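Local coordinates for adherence and virulence protein A (Streptococcus pneumoniae, PDB 6PON), which binds fibronectin and serves pneumococcal adherence and virulence, its N-terminal part belonging to the NFACT family, at the interface of chains A and B. Numbering follows the deposited sequence. Chains: chain A/B, Adherence and virulence protein A.

Contact 1: the interface of chains A and B. Residues chain A 173, 176-178, 181, 185, 199, 210, 214; chain B 218-219, 222-223, 226.
B:Lys218, B:Leu219, B:Phe222 and B:Arg223 have helical phi and psi, near -60° and -45°, and B:Phe226 lies just past the helix end, whereas A:Ile176 and A:Lys177 take polyproline-like backbone angles and lead into the helix that starts at A:Asp178. B:Phe222 is the centrepiece: CG anti to the backbone N (chi1 -174°) sends its ring against chain A side chains. Methyl CD1 of A:Leu181 sits over the centre of one face, 3.6 Å from the ring centroid, and CE2 of B:Phe226 backs the other face near the rim. The tip of B:Phe222, CZ, points onto a face of A:Phe199, 3.6 Å from that ring's CZ. B:Arg223, bent at chi2, hydrogen-bonds the carbonyl O of A:Ile176 end-on, NH1 in the carbonyl plane and NH2 from above it at 2.8 Å. NH2 of B:Arg223 also forms a salt bridge with OD1 of A:Asp178 at 2.9 Å, from above the carboxylate plane. Methyl CD2 of A:Leu181 covers one face of the guanidinium, and a water links NH1 to the carbonyl of A:Pro173. The ring of A:Pro173 lays CB over a face of B:Phe226, 3.5 Å from CZ. B:Lys218 NZ hydrogen-bonds the carbonyl O of A:Leu185 at 2.9 Å, also from above the carbonyl plane. In this two-fold interface, perhaps not the assembly in solution, helix 204-225 of chain B beds its C-terminal turns against helix 178-187, the loop before it and the long helix 204-227 of chain A.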
loop_
_atom_site.group_PDB
_atom_site.type_symbol
_atom_site.label_atom_id
_atom_site.label_comp_id
_atom_site.label_asym_id
_atom_site.label_seq_id
_atom_site.Cartn_x
_atom_site.Cartn_y
_atom_site.Cartn_z
ATOM N N PRO A 173 -8.493 -15.857 -2.246
ATOM C CA PRO A 173 -7.635 -14.687 -2.499
ATOM C C PRO A 173 -6.518 -14.953 -3.482
ATOM O O PRO A 173 -6.030 -14.009 -4.115
ATOM C CB PRO A 173 -7.069 -14.368 -1.107
ATOM C CG PRO A 173 -7.051 -15.692 -0.405
ATOM C CD PRO A 173 -8.275 -16.436 -0.907
ATOM N N ILE A 176 -8.486 -14.937 -7.309
ATOM C CA ILE A 176 -9.478 -13.942 -7.678
ATOM C C ILE A 176 -8.964 -13.106 -8.845
ATOM O O ILE A 176 -7.785 -12.718 -8.898
ATOM C CB ILE A 176 -9.827 -13.083 -6.451
ATOM C CG1 ILE A 176 -10.898 -12.033 -6.786
ATOM C CG2 ILE A 176 -8.535 -12.500 -5.786
ATOM C CD1 ILE A 176 -11.513 -11.352 -5.551
ATOM N N LYS A 177 -9.853 -12.861 -9.809
ATOM C CA LYS A 177 -9.511 -12.105 -11.006
ATOM C C LYS A 177 -9.314 -10.626 -10.677
ATOM O O LYS A 177 -9.934 -10.090 -9.743
ATOM C CB LYS A 177 -10.607 -12.265 -12.058
ATOM C CG LYS A 177 -10.881 -13.704 -12.471
ATOM C CD LYS A 177 -9.764 -14.235 -13.344
ATOM C CE LYS A 177 -10.086 -15.606 -13.871
ATOM N NZ LYS A 177 -11.454 -15.662 -14.444
ATOM N N ASP A 178 -8.439 -9.971 -11.471
ATOM C CA ASP A 178 -8.149 -8.546 -11.278
ATOM C C ASP A 178 -9.431 -7.745 -11.094
ATOM O O ASP A 178 -9.526 -6.897 -10.195
ATOM C CB ASP A 178 -7.343 -7.969 -12.462
ATOM C CG ASP A 178 -5.899 -8.518 -12.550
ATOM O OD1 ASP A 178 -5.305 -8.881 -11.500
ATOM O OD2 ASP A 178 -5.339 -8.579 -13.680
ATOM N N LEU A 181 -11.322 -8.491 -7.639
ATOM C CA LEU A 181 -10.483 -7.982 -6.561
ATOM C C LEU A 181 -10.518 -6.457 -6.517
ATOM O O LEU A 181 -10.753 -5.857 -5.459
ATOM C CB LEU A 181 -9.045 -8.477 -6.734
ATOM C CG LEU A 181 -8.026 -7.899 -5.744
ATOM C CD1 LEU A 181 -8.376 -8.314 -4.347
ATOM C CD2 LEU A 181 -6.649 -8.381 -6.089
ATOM N N LEU A 185 -11.457 -4.199 -3.326
ATOM C CA LEU A 185 -10.478 -3.342 -2.660
ATOM C C LEU A 185 -10.866 -1.861 -2.704
ATOM O O LEU A 185 -10.548 -1.110 -1.773
ATOM C CB LEU A 185 -9.093 -3.542 -3.281
ATOM C CG LEU A 185 -8.411 -4.894 -3.112
ATOM C CD1 LEU A 185 -7.025 -4.870 -3.693
ATOM C CD2 LEU A 185 -8.315 -5.270 -1.667
ATOM N N PHE A 199 -12.728 -13.213 2.174
ATOM C CA PHE A 199 -11.780 -14.114 1.543
ATOM C C PHE A 199 -11.694 -15.417 2.315
ATOM O O PHE A 199 -11.774 -15.435 3.548
ATOM C CB PHE A 199 -10.409 -13.472 1.418
ATOM C CG PHE A 199 -10.391 -12.282 0.504
ATOM C CD1 PHE A 199 -10.495 -12.448 -0.866
ATOM C CD2 PHE A 199 -10.277 -11.000 1.015
ATOM C CE1 PHE A 199 -10.490 -11.352 -1.716
ATOM C CE2 PHE A 199 -10.256 -9.893 0.168
ATOM C CZ PHE A 199 -10.364 -10.076 -1.201
ATOM N N LEU A 210 -2.468 -8.991 6.867
ATOM C CA LEU A 210 -2.833 -8.441 5.564
ATOM C C LEU A 210 -3.368 -7.017 5.695
ATOM O O LEU A 210 -3.035 -6.142 4.882
ATOM C CB LEU A 210 -3.856 -9.342 4.875
ATOM C CG LEU A 210 -4.412 -8.833 3.539
ATOM C CD1 LEU A 210 -3.309 -8.418 2.592
ATOM C CD2 LEU A 210 -5.332 -9.866 2.871
ATOM N N LEU A 214 -1.487 -3.767 3.892
ATOM C CA LEU A 214 -2.177 -2.841 2.997
ATOM C C LEU A 214 -1.954 -1.392 3.433
ATOM O O LEU A 214 -1.695 -0.514 2.603
ATOM C CB LEU A 214 -3.672 -3.185 2.945
ATOM C CG LEU A 214 -4.032 -4.544 2.297
ATOM C CD1 LEU A 214 -5.487 -4.974 2.519
ATOM C CD2 LEU A 214 -3.699 -4.529 0.805
ATOM N N LYS B 218 -2.629 -0.464 -3.155
ATOM C CA LYS B 218 -3.394 -1.438 -2.393
ATOM C C LYS B 218 -3.505 -2.762 -3.146
ATOM O O LYS B 218 -3.260 -3.835 -2.582
ATOM C CB LYS B 218 -4.768 -0.855 -2.097
ATOM C CG LYS B 218 -5.306 -1.220 -0.761
ATOM C CD LYS B 218 -6.323 -0.194 -0.298
ATOM C CE LYS B 218 -7.675 -0.421 -0.932
ATOM N NZ LYS B 218 -8.624 0.636 -0.511
ATOM N N LEU B 219 -3.846 -2.701 -4.435
ATOM C CA LEU B 219 -3.996 -3.911 -5.236
ATOM C C LEU B 219 -2.674 -4.643 -5.382
ATOM O O LEU B 219 -2.609 -5.876 -5.258
ATOM C CB LEU B 219 -4.560 -3.546 -6.610
ATOM C CG LEU B 219 -4.810 -4.739 -7.472
ATOM C CD1 LEU B 219 -6.226 -4.900 -7.851
ATOM C CD2 LEU B 219 -3.941 -4.706 -8.685
ATOM N N PHE B 222 -1.762 -6.410 -2.253
ATOM C CA PHE B 222 -2.590 -7.597 -2.079
ATOM C C PHE B 222 -2.046 -8.748 -2.912
ATOM O O PHE B 222 -1.877 -9.868 -2.411
ATOM C CB PHE B 222 -4.045 -7.281 -2.455
ATOM C CG PHE B 222 -5.023 -8.418 -2.168
ATOM C CD1 PHE B 222 -5.077 -9.543 -2.987
ATOM C CD2 PHE B 222 -5.895 -8.350 -1.088
ATOM C CE1 PHE B 222 -5.968 -10.566 -2.729
ATOM C CE2 PHE B 222 -6.791 -9.365 -0.830
ATOM C CZ PHE B 222 -6.830 -10.470 -1.640
ATOM N N ARG B 223 -1.740 -8.474 -4.186
ATOM C CA ARG B 223 -1.184 -9.491 -5.071
ATOM C C ARG B 223 0.140 -10.027 -4.542
ATOM O O ARG B 223 0.369 -11.242 -4.526
ATOM C CB ARG B 223 -1.001 -8.916 -6.476
ATOM C CG ARG B 223 -2.294 -8.645 -7.187
ATOM C CD ARG B 223 -3.160 -9.910 -7.231
ATOM N NE ARG B 223 -4.230 -9.812 -8.229
ATOM C CZ ARG B 223 -5.261 -10.646 -8.323
ATOM N NH1 ARG B 223 -5.410 -11.658 -7.468
ATOM N NH2 ARG B 223 -6.155 -10.469 -9.276
ATOM N N PHE B 226 -0.023 -12.548 -1.582
ATOM C CA PHE B 226 -0.482 -13.878 -1.968
ATOM C C PHE B 226 0.349 -14.494 -3.078
ATOM O O PHE B 226 -0.037 -15.536 -3.624
ATOM C CB PHE B 226 -1.944 -13.835 -2.400
ATOM C CG PHE B 226 -2.874 -13.571 -1.267
ATOM C CD1 PHE B 226 -3.198 -14.585 -0.374
ATOM C CD2 PHE B 226 -3.376 -12.309 -1.054
ATOM C CE1 PHE B 226 -4.017 -14.353 0.674
ATOM C CE2 PHE B 226 -4.215 -12.065 -0.002
ATOM C CZ PHE B 226 -4.535 -13.085 0.875
HETATM O O HOH W 1 -4.018 -12.251 -5.261
#

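Contact 2: the interface of chains A and B. Residues chain A 239-242, 244, 255, 258-259; chain B 2-3, 6-7, 10-11, 205.
Strand 239-240 of chain A, the loop after it and helix 255-262 close over the N-terminal segment and helix 5-19 of chain B, with B:Asp205 from the start of helix 204-225 at the margin. This apolar patch of the two-fold, possibly biological interface has B:Phe7 as its hub. With CG anti to the backbone N (chi1 -171°), its ring receives the edge of A:Phe239 over the centre of one face; the planes stand 75° apart and the centroids 4.9 Å. A:Phe239 takes the crowded position between backbone N and carbonyl carbon (chi1 52°), and one face of its own ring is covered by methyl CD2 of A:Leu259 from the same chain. A:Pro241 spreads its ring carbons over three partners: CD against CD2 of B:Phe7 at 3.4 Å, CG against CE2 of B:Phe6 at 3.6 Å, and CB over the face of the B:His10 imidazole, 3.8 Å from its centroid. A:Leu255 points CD2 at the tip of B:Phe7, while its CD1 lies against the backbone of B:Ile11. The N-terminal segment of chain B is tied to helix 204-225 of the same chain, since the syn lone pair of B:Asp205 OD1 accepts the backbone N of B:Ser2 at 3.0 Å.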
loop_
_atom_site.group_PDB
_atom_site.type_symbol
_atom_site.label_atom_id
_atom_site.label_comp_id
_atom_site.label_asym_id
_atom_site.label_seq_id
_atom_site.Cartn_x
_atom_site.Cartn_y
_atom_site.Cartn_z
ATOM N N PHE A 239 -1.150 21.001 -15.751
ATOM C CA PHE A 239 0.294 20.811 -15.697
ATOM C C PHE A 239 0.625 20.245 -14.322
ATOM O O PHE A 239 -0.157 20.381 -13.373
ATOM C CB PHE A 239 1.046 22.130 -15.940
ATOM C CG PHE A 239 0.578 23.257 -15.046
ATOM C CD1 PHE A 239 1.127 23.436 -13.787
ATOM C CD2 PHE A 239 -0.441 24.104 -15.450
ATOM C CE1 PHE A 239 0.687 24.460 -12.955
ATOM C CE2 PHE A 239 -0.889 25.127 -14.625
ATOM C CZ PHE A 239 -0.327 25.300 -13.373
ATOM N N SER A 240 1.803 19.637 -14.206
ATOM C CA SER A 240 2.112 18.977 -12.949
ATOM C C SER A 240 3.597 19.079 -12.653
ATOM O O SER A 240 4.417 19.092 -13.580
ATOM C CB SER A 240 1.672 17.506 -12.982
ATOM O OG SER A 240 2.388 16.795 -13.963
ATOM N N PRO A 241 3.980 19.140 -11.375
ATOM C CA PRO A 241 5.410 19.176 -11.043
ATOM C C PRO A 241 6.088 17.831 -11.211
ATOM O O PRO A 241 7.308 17.775 -11.405
ATOM C CB PRO A 241 5.407 19.619 -9.577
ATOM C CG PRO A 241 4.126 19.009 -9.041
ATOM C CD PRO A 241 3.127 19.087 -10.170
ATOM N N VAL A 242 5.332 16.746 -11.104
ATOM C CA VAL A 242 5.816 15.400 -11.401
ATOM C C VAL A 242 4.832 14.775 -12.381
ATOM O O VAL A 242 3.707 15.270 -12.549
ATOM C CB VAL A 242 5.948 14.543 -10.119
ATOM C CG1 VAL A 242 6.801 15.247 -9.079
ATOM C CG2 VAL A 242 4.572 14.202 -9.563
ATOM N N PHE A 244 1.896 12.592 -13.826
ATOM C CA PHE A 244 0.647 12.088 -13.254
ATOM C C PHE A 244 0.131 10.898 -14.060
ATOM O O PHE A 244 -0.356 11.057 -15.180
ATOM C CB PHE A 244 -0.439 13.182 -13.201
ATOM C CG PHE A 244 -0.301 14.143 -12.033
ATOM C CD1 PHE A 244 0.729 14.011 -11.110
ATOM C CD2 PHE A 244 -1.211 15.166 -11.855
ATOM C CE1 PHE A 244 0.854 14.894 -10.038
ATOM C CE2 PHE A 244 -1.103 16.048 -10.778
ATOM C CZ PHE A 244 -0.061 15.909 -9.872
ATOM N N LEU A 255 10.196 23.873 -14.060
ATOM C CA LEU A 255 8.781 24.207 -13.955
ATOM C C LEU A 255 8.444 25.543 -14.604
ATOM O O LEU A 255 7.290 25.759 -15.003
ATOM C CB LEU A 255 8.376 24.198 -12.486
ATOM C CG LEU A 255 8.643 22.831 -11.850
ATOM C CD1 LEU A 255 8.790 22.950 -10.351
ATOM C CD2 LEU A 255 7.535 21.846 -12.189
ATOM N N LEU A 258 7.901 24.977 -18.325
ATOM C CA LEU A 258 6.586 24.347 -18.413
ATOM C C LEU A 258 5.456 25.376 -18.383
ATOM O O LEU A 258 4.555 25.351 -19.232
ATOM C CB LEU A 258 6.440 23.348 -17.268
ATOM C CG LEU A 258 5.049 22.820 -16.962
ATOM C CD1 LEU A 258 4.630 21.836 -18.033
ATOM C CD2 LEU A 258 5.033 22.196 -15.556
ATOM N N LEU A 259 5.482 26.289 -17.405
ATOM C CA LEU A 259 4.386 27.248 -17.273
ATOM C C LEU A 259 4.393 28.269 -18.402
ATOM O O LEU A 259 3.327 28.717 -18.838
ATOM C CB LEU A 259 4.462 27.947 -15.919
ATOM C CG LEU A 259 4.053 27.061 -14.745
ATOM C CD1 LEU A 259 4.408 27.698 -13.411
ATOM C CD2 LEU A 259 2.577 26.785 -14.826
ATOM N N SER B 2 -3.610 22.240 -10.224
ATOM C CA SER B 2 -2.519 22.489 -11.151
ATOM C C SER B 2 -1.510 23.366 -10.434
ATOM O O SER B 2 -0.472 22.878 -9.982
ATOM N N PHE B 3 -1.813 24.657 -10.284
ATOM C CA PHE B 3 -0.993 25.510 -9.419
ATOM C C PHE B 3 -1.539 25.472 -7.995
ATOM O O PHE B 3 -2.084 26.444 -7.471
ATOM C CB PHE B 3 -0.914 26.937 -9.940
ATOM C CG PHE B 3 0.358 27.625 -9.551
ATOM C CD1 PHE B 3 0.510 28.179 -8.282
ATOM C CD2 PHE B 3 1.427 27.659 -10.421
ATOM C CE1 PHE B 3 1.704 28.794 -7.903
ATOM C CE2 PHE B 3 2.629 28.270 -10.063
ATOM C CZ PHE B 3 2.768 28.849 -8.798
ATOM N N PHE B 6 1.040 21.752 -3.659
ATOM C CA PHE B 6 1.965 20.697 -4.060
ATOM C C PHE B 6 2.868 21.165 -5.194
ATOM O O PHE B 6 4.093 21.007 -5.127
ATOM C CB PHE B 6 1.163 19.452 -4.466
ATOM C CG PHE B 6 2.008 18.302 -4.949
ATOM C CD1 PHE B 6 2.882 17.651 -4.090
ATOM C CD2 PHE B 6 1.896 17.848 -6.248
ATOM C CE1 PHE B 6 3.649 16.581 -4.532
ATOM C CE2 PHE B 6 2.653 16.775 -6.697
ATOM C CZ PHE B 6 3.524 16.137 -5.847
ATOM N N PHE B 7 2.277 21.743 -6.249
ATOM C CA PHE B 7 3.082 22.317 -7.323
ATOM C C PHE B 7 4.017 23.393 -6.790
ATOM O O PHE B 7 5.207 23.440 -7.137
ATOM C CB PHE B 7 2.177 22.904 -8.402
ATOM C CG PHE B 7 2.909 23.326 -9.648
ATOM C CD1 PHE B 7 3.380 24.629 -9.787
ATOM C CD2 PHE B 7 3.116 22.427 -10.685
ATOM C CE1 PHE B 7 4.056 25.023 -10.930
ATOM C CE2 PHE B 7 3.788 22.811 -11.833
ATOM C CZ PHE B 7 4.268 24.120 -11.956
ATOM N N HIS B 10 7.258 22.456 -5.288
ATOM C CA HIS B 10 8.338 22.147 -6.215
ATOM C C HIS B 10 8.981 23.415 -6.761
ATOM O O HIS B 10 10.210 23.552 -6.735
ATOM C CB HIS B 10 7.829 21.245 -7.342
ATOM C CG HIS B 10 7.634 19.823 -6.916
ATOM N ND1 HIS B 10 8.540 18.825 -7.207
ATOM C CD2 HIS B 10 6.656 19.241 -6.184
ATOM C CE1 HIS B 10 8.116 17.687 -6.693
ATOM N NE2 HIS B 10 6.979 17.915 -6.060
ATOM N N ILE B 11 8.176 24.367 -7.242
ATOM C CA ILE B 11 8.786 25.503 -7.926
ATOM C C ILE B 11 9.499 26.432 -6.946
ATOM O O ILE B 11 10.468 27.107 -7.320
ATOM C CB ILE B 11 7.755 26.274 -8.774
ATOM C CG1 ILE B 11 8.501 27.215 -9.745
ATOM C CG2 ILE B 11 6.790 27.044 -7.876
ATOM C CD1 ILE B 11 7.682 27.683 -10.952
ATOM N N ASP B 205 -6.656 17.764 -9.370
ATOM C CA ASP B 205 -5.890 16.841 -10.202
ATOM C C ASP B 205 -4.814 16.126 -9.395
ATOM O O ASP B 205 -4.649 14.905 -9.515
ATOM C CB ASP B 205 -5.277 17.563 -11.401
ATOM C CG ASP B 205 -4.396 18.759 -11.013
ATOM O OD1 ASP B 205 -4.640 19.437 -9.982
ATOM O OD2 ASP B 205 -3.448 19.025 -11.787
#

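Contact 3: the interface of chains A and B. Residues chain A 211-212, 215-216, 218; chain B 182, 185-186, 190.
The phenyl ring of B:Phe182 carries methyl CG1 of A:Val215 over the centre of one face, 3.6 Å from the centroid, while CB of A:Ser216 comes to its CE2 at 3.9 Å. CG of B:Phe182 is anti to the backbone N (chi1 -166°), which turns a face of the ring toward chain A helix 204-227. In this two-fold, possibly biological interface A:Val215 packs against a turn of chain B helix 178-187: CG1, anti to its own backbone N, is shared by the phenyl face and the backbone around B:Gln186, and CG2 packs on CA of B:Gln186 at 3.7 Å. The amide of B:Gln186 and the carboxylate of A:Glu211 cross at about a right angle, their planes 76° apart. Amide NE2 of B:Gln186 donates to OE2 of A:Glu211 at 3.2 Å, well above the carboxylate plane and bent (136° at H), a long, poorly aligned bond. A water also bridges the same OE2 to the backbone O of B:Gln186. Both side chains run extended beyond CG to meet. A:Lys218 bends at chi3, where CD passes CD1 of B:Leu190. The terminal nitrogen NZ of A:Lys218 then donates a hydrogen bond to the carbonyl O of B:Leu185, in the carbonyl plane, at 3.1 Å.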
loop_
_atom_site.group_PDB
_atom_site.type_symbol
_atom_site.label_atom_id
_atom_site.label_comp_id
_atom_site.label_asym_id
_atom_site.label_seq_id
_atom_site.Cartn_x
_atom_site.Cartn_y
_atom_site.Cartn_z
ATOM N N GLU A 211 -4.207 -6.767 6.699
ATOM C CA GLU A 211 -4.674 -5.405 6.924
ATOM C C GLU A 211 -3.499 -4.462 7.140
ATOM O O GLU A 211 -3.455 -3.376 6.558
ATOM C CB GLU A 211 -5.637 -5.338 8.118
ATOM C CG GLU A 211 -5.993 -3.873 8.434
ATOM C CD GLU A 211 -6.953 -3.677 9.603
ATOM O OE1 GLU A 211 -7.324 -4.665 10.284
ATOM O OE2 GLU A 211 -7.347 -2.509 9.821
ATOM N N ARG A 212 -2.527 -4.878 7.954
ATOM C CA ARG A 212 -1.375 -4.031 8.243
ATOM C C ARG A 212 -0.568 -3.758 6.982
ATOM O O ARG A 212 -0.204 -2.608 6.697
ATOM C CB ARG A 212 -0.515 -4.704 9.316
ATOM C CG ARG A 212 0.709 -3.951 9.784
ATOM C CD ARG A 212 1.697 -4.924 10.491
ATOM N NE ARG A 212 2.437 -5.698 9.502
ATOM C CZ ARG A 212 3.431 -5.196 8.769
ATOM N NH1 ARG A 212 3.813 -3.935 8.950
ATOM N NH2 ARG A 212 4.046 -5.945 7.861
ATOM N N VAL A 215 -2.005 -1.129 4.738
ATOM C CA VAL A 215 -1.865 0.246 5.195
ATOM C C VAL A 215 -0.416 0.708 5.070
ATOM O O VAL A 215 -0.146 1.837 4.636
ATOM C CB VAL A 215 -2.397 0.387 6.630
ATOM C CG1 VAL A 215 -2.275 1.810 7.077
ATOM C CG2 VAL A 215 -3.854 -0.064 6.705
ATOM N N SER A 216 0.545 -0.160 5.411
ATOM C CA SER A 216 1.931 0.293 5.399
ATOM C C SER A 216 2.469 0.425 3.977
ATOM O O SER A 216 3.388 1.220 3.738
ATOM C CB SER A 216 2.817 -0.632 6.251
ATOM O OG SER A 216 2.929 -1.931 5.711
ATOM N N LYS A 218 0.494 1.491 1.532
ATOM C CA LYS A 218 -0.075 2.777 1.157
ATOM C C LYS A 218 0.770 3.909 1.709
ATOM O O LYS A 218 1.010 4.904 1.018
ATOM C CB LYS A 218 -1.525 2.886 1.633
ATOM C CG LYS A 218 -2.512 2.142 0.729
ATOM C CD LYS A 218 -3.985 2.378 1.109
ATOM C CE LYS A 218 -4.282 1.801 2.470
ATOM N NZ LYS A 218 -5.733 1.873 2.803
ATOM N N PHE B 182 -0.273 6.835 9.241
ATOM C CA PHE B 182 -0.727 5.446 9.238
ATOM C C PHE B 182 -2.190 5.357 9.658
ATOM O O PHE B 182 -3.014 4.742 8.971
ATOM C CB PHE B 182 0.173 4.622 10.168
ATOM C CG PHE B 182 0.036 3.136 10.011
ATOM C CD1 PHE B 182 -0.990 2.448 10.652
ATOM C CD2 PHE B 182 0.953 2.419 9.258
ATOM C CE1 PHE B 182 -1.112 1.073 10.529
ATOM C CE2 PHE B 182 0.835 1.046 9.117
ATOM C CZ PHE B 182 -0.199 0.371 9.756
ATOM N N LEU B 185 -4.371 6.496 6.933
ATOM C CA LEU B 185 -4.465 5.568 5.818
ATOM C C LEU B 185 -5.155 4.268 6.211
ATOM O O LEU B 185 -5.704 3.587 5.340
ATOM C CB LEU B 185 -3.077 5.273 5.257
ATOM C CG LEU B 185 -2.294 6.453 4.711
ATOM C CD1 LEU B 185 -0.856 6.025 4.497
ATOM C CD2 LEU B 185 -2.916 7.000 3.407
ATOM N N GLN B 186 -5.153 3.928 7.501
ATOM C CA GLN B 186 -5.842 2.733 7.965
ATOM C C GLN B 186 -7.345 2.936 8.038
ATOM O O GLN B 186 -8.111 1.997 7.801
ATOM C CB GLN B 186 -5.317 2.332 9.339
ATOM C CG GLN B 186 -5.931 1.051 9.902
ATOM C CD GLN B 186 -5.000 0.412 10.901
ATOM O OE1 GLN B 186 -4.463 1.101 11.756
ATOM N NE2 GLN B 186 -4.773 -0.880 10.783
ATOM N N LEU B 190 -9.886 7.300 1.357
ATOM C CA LEU B 190 -8.880 7.971 0.549
ATOM C C LEU B 190 -9.411 8.354 -0.816
ATOM O O LEU B 190 -8.719 8.202 -1.825
ATOM C CB LEU B 190 -7.654 7.079 0.445
ATOM C CG LEU B 190 -7.289 6.551 1.846
ATOM C CD1 LEU B 190 -6.098 5.589 1.791
ATOM C CD2 LEU B 190 -7.037 7.710 2.847
HETATM O O HOH W 2 -7.741 -0.868 7.452
#

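The centres of the C-alpha atoms of contacts 1 and 3 are about 14 Å apart, and both use the same elements with the chains exchanged: helix 178-187 of one copy against the long helix beginning at residue 204 of the other. Residues 185 and 218 serve both, from opposite chains. Measured between the same centres, contact 2 lies about 32 Å from contact 1 and 26 Å from contact 3, yet B:Asp205 lies near the start of chain B helix 204-225, whose last turns enter contact 1. With their symmetry twins, the contacts spread along the paired helices, compatible with a dimer that the structure alone does not show in solution.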